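Local coordinates for protein putative modulator of DNA gyrase (Bacteroides thetaiotaomicron, PDB 1VPB) that is of uncertain function but is probably a metallopeptidase of the PmbA/TldD type, at residues S43-T47 with G167-D171; W189-S193 with M217-K222; I287-L292 with W420-T426. The contacts are given in a common frame with arbitrary orientation. Numbering follows the deposited sequence.

Contact 1 (S43-T47 with G167-D171); sequences SSSNT and GDGED
Thr-47, Asp-168 and Glu-170 lose the most surface where strand segments 43-47 and 167-171 run antiparallel, at 170° and 4.7 Å between their axes. Both backbones are fully extended. Thr-47 faces Asp-168 in a hydrogen-bonded pair (CA-CA 5.4 Å): Asp-168 N donates to Thr-47 O at 2.9 Å, and Thr-47 N returns a bond to Asp-168 O at 3.3 Å. Asp-168, chi1 p, also curls toward the partner strand, so that Thr-47 N makes a weak bond to Asp-168 OD1 at 3.2 Å; a water joins this OD1 to Thr-47 OG1, while OD2 is held by Tyr-166 and Lys-141. Glu-170 pairs with Ser-45 in the second hydrogen-bonded pair, with Ser-45 N to Glu-170 O at 3.1 Å and Glu-170 N to Ser-45 O at 3.0 Å. Its p chi1 swings the carboxylate over to the neighbouring strand, where Ser-45 OG donates to Glu-170 OE2 at 2.7 Å; OE1 goes to Tyr-129. Between them, on the opposite face, in a non-hydrogen-bonded pair, Asn-46 sits over Gly-169 (CA-CA 4.1 Å) and its ND2 donates to Asp-168 O at 3.2 Å, filling space that a side chain at 169 would need. A water links Asn-46 ND2 to Asp-171 OD2. This is regular antiparallel pairing at the seam of a six-stranded sheet, where strand 36-52 of one three-stranded meander meets strand 159-177 of the next.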
# COMPACT_ATOMS: atom_id res chain seq x y z
N SER A 43 8.40 8.18 -17.93
CA SER A 43 9.47 8.57 -17.06
C SER A 43 8.97 9.57 -16.06
O SER A 43 7.92 10.22 -16.22
CB SER A 43 10.63 9.16 -17.80
OG SER A 43 10.29 10.39 -18.32
N SER A 44 9.72 9.68 -15.00
CA SER A 44 9.30 10.63 -13.96
C SER A 44 10.54 11.00 -13.16
O SER A 44 11.59 10.32 -13.20
CB SER A 44 8.26 9.97 -13.07
OG SER A 44 8.85 8.83 -12.46
N SER A 45 10.39 12.07 -12.39
CA SER A 45 11.38 12.36 -11.36
C SER A 45 10.67 13.07 -10.23
O SER A 45 9.55 13.56 -10.42
CB SER A 45 12.57 13.11 -11.90
OG SER A 45 12.34 14.50 -12.04
N ASN A 46 11.24 13.02 -9.04
CA ASN A 46 10.60 13.57 -7.87
C ASN A 46 11.58 13.98 -6.80
O ASN A 46 12.62 13.34 -6.62
CB ASN A 46 9.67 12.58 -7.21
CG ASN A 46 8.69 11.95 -8.16
OD1 ASN A 46 8.98 10.91 -8.79
ND2 ASN A 46 7.51 12.56 -8.25
N THR A 47 11.16 14.97 -5.98
CA THR A 47 11.83 15.33 -4.75
C THR A 47 10.86 15.34 -3.59
O THR A 47 9.74 15.87 -3.71
CB THR A 47 12.44 16.74 -4.90
OG1 THR A 47 13.50 16.69 -5.87
CG2 THR A 47 13.06 17.24 -3.64
N GLY A 167 6.76 18.12 -1.49
CA GLY A 167 6.92 17.14 -2.55
C GLY A 167 6.80 17.80 -3.93
O GLY A 167 6.05 18.73 -4.10
N ASP A 168 7.52 17.28 -4.91
CA ASP A 168 7.23 17.62 -6.27
C ASP A 168 7.49 16.45 -7.20
O ASP A 168 8.02 15.41 -6.80
CB ASP A 168 7.95 18.89 -6.73
CG ASP A 168 9.48 18.73 -6.91
OD1 ASP A 168 9.93 17.62 -7.34
OD2 ASP A 168 10.22 19.71 -6.66
N GLY A 169 7.08 16.61 -8.44
CA GLY A 169 7.39 15.64 -9.49
C GLY A 169 7.11 16.10 -10.88
O GLY A 169 6.39 17.10 -11.09
N GLU A 170 7.68 15.40 -11.84
CA GLU A 170 7.36 15.56 -13.23
C GLU A 170 7.09 14.16 -13.79
O GLU A 170 7.73 13.21 -13.36
CB GLU A 170 8.47 16.26 -14.00
CG GLU A 170 9.80 15.56 -13.90
CD GLU A 170 10.95 16.19 -14.67
OE1 GLU A 170 10.76 17.06 -15.51
OE2 GLU A 170 12.08 15.72 -14.44
N ASP A 171 6.19 14.08 -14.74
CA ASP A 171 5.74 12.81 -15.33
C ASP A 171 5.61 13.01 -16.80
O ASP A 171 5.06 14.01 -17.26
CB ASP A 171 4.43 12.38 -14.72
CG ASP A 171 4.57 11.98 -13.30
OD1 ASP A 171 4.95 10.82 -13.07
OD2 ASP A 171 4.24 12.72 -12.39
O HOH W 1 5.27 9.07 -15.63
O HOH W 2 5.63 12.23 -10.06
O HOH W 3 12.49 17.56 -8.13

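Contact 2 (W189-S193 with M217-K222); sequences WYSLS and MNDLIK
This is an apolar contact between a strand and a loop: segment 189-193, on strand 181-198, is covered on one face by segment 217-222, in the connection from strand 207-214 to helix 225-234. No hydrogen bond crosses between the segments. The strand is extended, so Tyr-190 and Leu-192 point toward the loop while Trp-189 and Ser-191 point away. In the loop, residues 217-219 have helical phi/psi angles, and Leu-220 and Ile-221 then extend; Leu-220 N closes the bend on Met-217 O at 3.2 Å. The nearest CA pairs are Tyr-190 with Met-217 at 6.4 Å and Leu-192 with Lys-222 at 7.0 Å. Tyr-190, chi1 m, lays a ring face beneath Met-217, whose CB makes a CH-pi contact 3.9 Å from the ring centroid, 16° off the normal. Met-217 SD lies 4.8 Å from the same centroid in an oblique Met-aromatic contact, and Met-217 CE reaches Tyr-190 CD2 at 3.7 Å. Leu-220 (t, p) fits between the two strand side chains, its CD2 being 4.0 Å from Tyr-190 CB and 3.7 Å from Leu-192 CD1. That CD1 also lies 3.8 Å from Lys-222 CA. The lysine folds back over its own loop, NZ donating to Met-217 O at 2.7 Å and Leu-220 O at 2.8 Å. Asp-130 receives a hydrogen bond from Met-217 N, Met-144 of helix 138-150 packs on Met-217, Leu-192 and Lys-222, and strands 159-177 and 207-214 flank strand 181-198.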
# COMPACT_ATOMS: atom_id res chain seq x y z
N TRP A 189 3.81 18.55 -10.71
CA TRP A 189 3.06 18.80 -9.49
C TRP A 189 3.98 19.23 -8.37
O TRP A 189 5.15 18.86 -8.32
CB TRP A 189 2.20 17.60 -9.04
CG TRP A 189 2.99 16.41 -8.68
CD1 TRP A 189 3.43 15.43 -9.52
CD2 TRP A 189 3.51 16.09 -7.37
NE1 TRP A 189 4.18 14.52 -8.81
CE2 TRP A 189 4.21 14.86 -7.49
CE3 TRP A 189 3.42 16.67 -6.11
CZ2 TRP A 189 4.86 14.26 -6.39
CZ3 TRP A 189 4.05 16.05 -5.02
CH2 TRP A 189 4.75 14.86 -5.17
N TYR A 190 3.41 19.99 -7.44
CA TYR A 190 4.08 20.44 -6.26
C TYR A 190 3.10 20.39 -5.10
O TYR A 190 1.90 20.61 -5.29
CB TYR A 190 4.49 21.91 -6.41
CG TYR A 190 5.31 22.23 -7.64
CD1 TYR A 190 4.70 22.52 -8.85
CD2 TYR A 190 6.71 22.24 -7.61
CE1 TYR A 190 5.45 22.81 -9.99
CE2 TYR A 190 7.46 22.54 -8.74
CZ TYR A 190 6.83 22.82 -9.92
OH TYR A 190 7.56 23.16 -11.06
N SER A 191 3.61 20.09 -3.91
CA SER A 191 2.76 20.04 -2.73
C SER A 191 3.47 20.41 -1.47
O SER A 191 4.68 20.17 -1.32
CB SER A 191 2.14 18.66 -2.59
OG SER A 191 1.09 18.69 -1.65
N LEU A 192 2.72 21.01 -0.54
CA LEU A 192 3.22 21.33 0.78
C LEU A 192 2.19 20.89 1.78
O LEU A 192 0.99 21.03 1.56
CB LEU A 192 3.47 22.83 0.95
CG LEU A 192 4.72 23.44 0.32
CD1 LEU A 192 4.52 24.99 0.20
CD2 LEU A 192 5.93 23.12 1.13
N SER A 193 2.65 20.36 2.90
CA SER A 193 1.74 19.90 3.92
C SER A 193 2.28 20.12 5.32
O SER A 193 3.48 20.34 5.56
CB SER A 193 1.39 18.42 3.71
OG SER A 193 2.47 17.60 4.05
N MET A 217 4.72 25.90 -9.58
CA MET A 217 5.37 26.37 -8.33
C MET A 217 4.89 27.75 -8.00
O MET A 217 4.58 28.08 -6.83
CB MET A 217 6.89 26.33 -8.45
CG MET A 217 7.61 26.88 -7.22
SD MET A 217 7.23 25.98 -5.70
CE MET A 217 8.57 24.88 -5.81
N ASN A 218 4.78 28.58 -9.05
CA ASN A 218 4.35 29.95 -8.85
C ASN A 218 2.94 30.07 -8.27
O ASN A 218 2.66 31.01 -7.53
CB ASN A 218 4.43 30.72 -10.17
CG ASN A 218 4.28 32.21 -9.97
OD1 ASN A 218 3.29 32.80 -10.39
ND2 ASN A 218 5.24 32.83 -9.29
N ASP A 219 2.06 29.13 -8.59
CA ASP A 219 0.70 29.12 -8.13
C ASP A 219 0.47 28.40 -6.81
O ASP A 219 -0.60 28.52 -6.21
CB ASP A 219 -0.23 28.52 -9.19
CG ASP A 219 -0.14 29.23 -10.53
OD1 ASP A 219 0.25 30.42 -10.59
OD2 ASP A 219 -0.45 28.67 -11.60
N LEU A 220 1.43 27.63 -6.35
CA LEU A 220 1.21 26.89 -5.10
C LEU A 220 1.06 27.86 -3.95
O LEU A 220 1.90 28.76 -3.77
CB LEU A 220 2.42 26.00 -4.85
CG LEU A 220 2.53 25.16 -3.57
CD1 LEU A 220 1.46 24.07 -3.53
CD2 LEU A 220 3.96 24.57 -3.45
N ILE A 221 0.02 27.65 -3.17
CA ILE A 221 -0.16 28.36 -1.92
C ILE A 221 0.82 27.81 -0.90
O ILE A 221 0.82 26.62 -0.62
CB ILE A 221 -1.58 28.21 -1.41
CG1 ILE A 221 -2.58 28.89 -2.36
CG2 ILE A 221 -1.71 28.84 -0.03
CD1 ILE A 221 -3.97 28.34 -2.21
N LYS A 222 1.65 28.71 -0.36
CA LYS A 222 2.79 28.34 0.49
C LYS A 222 2.62 28.75 1.94
O LYS A 222 3.34 28.26 2.83
CB LYS A 222 4.09 28.95 -0.09
CG LYS A 222 4.33 28.61 -1.55
CD LYS A 222 5.52 29.28 -2.20
CE LYS A 222 5.61 28.97 -3.74
NZ LYS A 222 4.50 29.56 -4.54

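Contact 3 (I287-L292 with W420-T426). With EDO (1,2-ethanediol), chain C.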
# COMPACT_ATOMS: atom_id res chain seq x y z
N ILE A 287 -32.56 9.31 -10.18
CA ILE A 287 -32.23 8.65 -8.93
C ILE A 287 -31.83 9.57 -7.80
O ILE A 287 -31.91 9.18 -6.66
CB ILE A 287 -31.15 7.56 -9.13
CG1 ILE A 287 -29.86 8.17 -9.61
CG2 ILE A 287 -31.61 6.52 -10.12
CD1 ILE A 287 -28.73 7.14 -9.59
N ALA A 288 -31.36 10.78 -8.09
CA ALA A 288 -30.86 11.61 -7.03
C ALA A 288 -31.48 13.03 -7.08
O ALA A 288 -32.41 13.29 -7.84
CB ALA A 288 -29.36 11.65 -7.11
N SER A 289 -30.97 13.92 -6.24
CA SER A 289 -31.53 15.25 -6.03
C SER A 289 -31.48 16.13 -7.26
O SER A 289 -30.57 16.05 -8.05
CB SER A 289 -30.76 15.96 -4.93
OG SER A 289 -31.24 17.29 -4.72
N ASP A 290 -32.47 17.03 -7.38
CA ASP A 290 -32.37 18.11 -8.37
C ASP A 290 -31.09 18.91 -8.24
O ASP A 290 -30.63 19.49 -9.22
CB ASP A 290 -33.47 19.14 -8.18
CG ASP A 290 -34.80 18.66 -8.59
OD1 ASP A 290 -34.95 17.54 -9.13
OD2 ASP A 290 -35.79 19.42 -8.46
N ARG A 291 -30.54 18.96 -7.04
CA ARG A 291 -29.34 19.76 -6.74
C ARG A 291 -28.06 19.07 -7.14
O ARG A 291 -27.00 19.69 -7.02
CB ARG A 291 -29.30 20.14 -5.24
CG ARG A 291 -30.47 20.93 -4.75
CD ARG A 291 -30.44 22.42 -4.93
NE ARG A 291 -30.20 22.82 -6.31
CZ ARG A 291 -31.08 22.81 -7.33
NH1 ARG A 291 -32.32 22.40 -7.18
NH2 ARG A 291 -30.66 23.23 -8.53
N LEU A 292 -28.10 17.81 -7.57
CA LEU A 292 -26.91 17.09 -8.01
C LEU A 292 -26.75 17.16 -9.52
O LEU A 292 -27.37 16.42 -10.26
CB LEU A 292 -26.94 15.62 -7.59
CG LEU A 292 -25.76 14.71 -8.01
CD1 LEU A 292 -24.46 15.34 -7.51
CD2 LEU A 292 -25.91 13.28 -7.51
N TRP A 420 -27.93 10.82 -1.62
CA TRP A 420 -27.71 11.75 -2.72
C TRP A 420 -29.07 12.30 -3.23
O TRP A 420 -29.11 13.35 -3.87
CB TRP A 420 -26.84 11.14 -3.79
CG TRP A 420 -25.40 11.20 -3.39
CD1 TRP A 420 -24.64 10.18 -2.88
CD2 TRP A 420 -24.55 12.36 -3.39
NE1 TRP A 420 -23.37 10.63 -2.59
CE2 TRP A 420 -23.28 11.96 -2.89
CE3 TRP A 420 -24.73 13.70 -3.75
CZ2 TRP A 420 -22.23 12.83 -2.76
CZ3 TRP A 420 -23.65 14.56 -3.67
CH2 TRP A 420 -22.42 14.13 -3.16
N ASN A 421 -30.16 11.62 -2.91
CA ASN A 421 -31.50 12.18 -3.20
C ASN A 421 -31.88 13.26 -2.21
O ASN A 421 -32.84 13.99 -2.45
CB ASN A 421 -32.59 11.09 -3.21
CG ASN A 421 -33.76 11.48 -4.08
OD1 ASN A 421 -33.57 12.07 -5.12
ND2 ASN A 421 -34.98 11.11 -3.67
N SER A 422 -31.17 13.35 -1.06
CA SER A 422 -31.49 14.33 -0.00
C SER A 422 -30.54 15.56 0.05
O SER A 422 -30.67 16.40 0.93
CB SER A 422 -31.54 13.63 1.36
OG SER A 422 -30.26 13.27 1.75
N LEU A 423 -29.65 15.68 -0.94
CA LEU A 423 -28.80 16.86 -1.14
C LEU A 423 -29.69 18.08 -1.38
O LEU A 423 -30.45 18.09 -2.36
CB LEU A 423 -27.90 16.64 -2.35
CG LEU A 423 -26.90 17.75 -2.69
CD1 LEU A 423 -25.79 17.78 -1.65
CD2 LEU A 423 -26.32 17.50 -4.06
N VAL A 424 -29.58 19.09 -0.50
CA VAL A 424 -30.39 20.31 -0.62
C VAL A 424 -29.62 21.53 -1.05
O VAL A 424 -30.25 22.48 -1.50
CB VAL A 424 -31.14 20.65 0.67
CG1 VAL A 424 -32.20 19.60 0.91
CG2 VAL A 424 -30.20 20.80 1.84
N ALA A 425 -28.30 21.51 -0.90
CA ALA A 425 -27.48 22.64 -1.33
C ALA A 425 -26.07 22.23 -1.62
O ALA A 425 -25.57 21.28 -1.00
CB ALA A 425 -27.46 23.70 -0.25
N THR A 426 -25.41 23.01 -2.50
CA THR A 426 -23.98 22.89 -2.71
C THR A 426 -23.34 24.27 -2.56
O THR A 426 -23.97 25.31 -2.84
CB THR A 426 -23.62 22.31 -4.07
OG1 THR A 426 -23.94 23.21 -5.14
CG2 THR A 426 -24.41 20.99 -4.38
C1 EDO C . -38.98 17.84 -8.89
O1 EDO C . -38.14 18.59 -8.01
C2 EDO C . -38.31 16.59 -9.48
O2 EDO C . -37.27 16.95 -10.42
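Leu-292, Leu-423, Trp-420 and Ala-288 form the apolar centre. Leu-292 CB lies 4.0 Å from Leu-423 CD2, and Leu-292 CD2 approaches Trp-420 CE3 at 4.0 Å; beside it, Ala-288 CB rests 4.2 Å from Trp-420 CB. Leu-423 also packs against Arg-291, with its CD2 4.2 Å from Arg-291 CB, and Thr-426 CG2 touches Arg-291 O at 3.9 Å. Around this centre Ser-289 supplies the polar connection. Its backbone N donates to Trp-420 O at 3.1 Å, near the end of helix 416-421, and its OG donates to Leu-423 O at 2.6 Å, where strand 423-426 begins. The same OG accepts from Arg-291 N at 2.9 Å, an ST turn, within a type I beta turn that is closed by Leu-292 N to Ser-289 O at 3.1 Å. One serine thus ties the turn to both sides of the helix-to-strand junction. Farther out, the aliphatic part of Arg-291 passes close to the strand, its CD 3.4 Å from Val-424 O, before the guanidinium turns away. At the outer edge Asp-290 turns away and binds 1,2-ethanediol, probably from the crystallisation liquor, with O2 to OD1 at 2.7 Å and O1 to OD2 at 2.5 Å; Lys-286 forms a salt bridge with OD1. Beneath, Trp-420 bonds through NE1 to Leu-259 O and packs on helix 256-265, Phe-443 meets it edge-to-face, and Val-424 and Ala-425 form a classic beta bulge opposite Val-442 of strand 441-443.

How the contacts relate
Contacts 1 and 2 belong to one antiparallel sheet and lie 14 Å apart between centres. Strands 159-177 and 181-198, consecutive in the chain, are neighbours in it: Gly-167 O is 2.8 Å from Ser-191 N and Gly-169 N is 3.0 Å from Trp-189 O, both probable hydrogen bonds, and the Trp-189 ring packs on Gly-167, with CZ3 3.4 Å from Gly-167 C. Contact 3 stands apart in the C-terminal metallopeptidase-family domain, its centre 39 Å from that of contact 1 and 33 Å from that of contact 2, with nearest atoms about 28 and 20 Å away. The ethanediol is hydrogen-bonded to Asp-290 of contact 3, and so lies far from the antiparallel sheet.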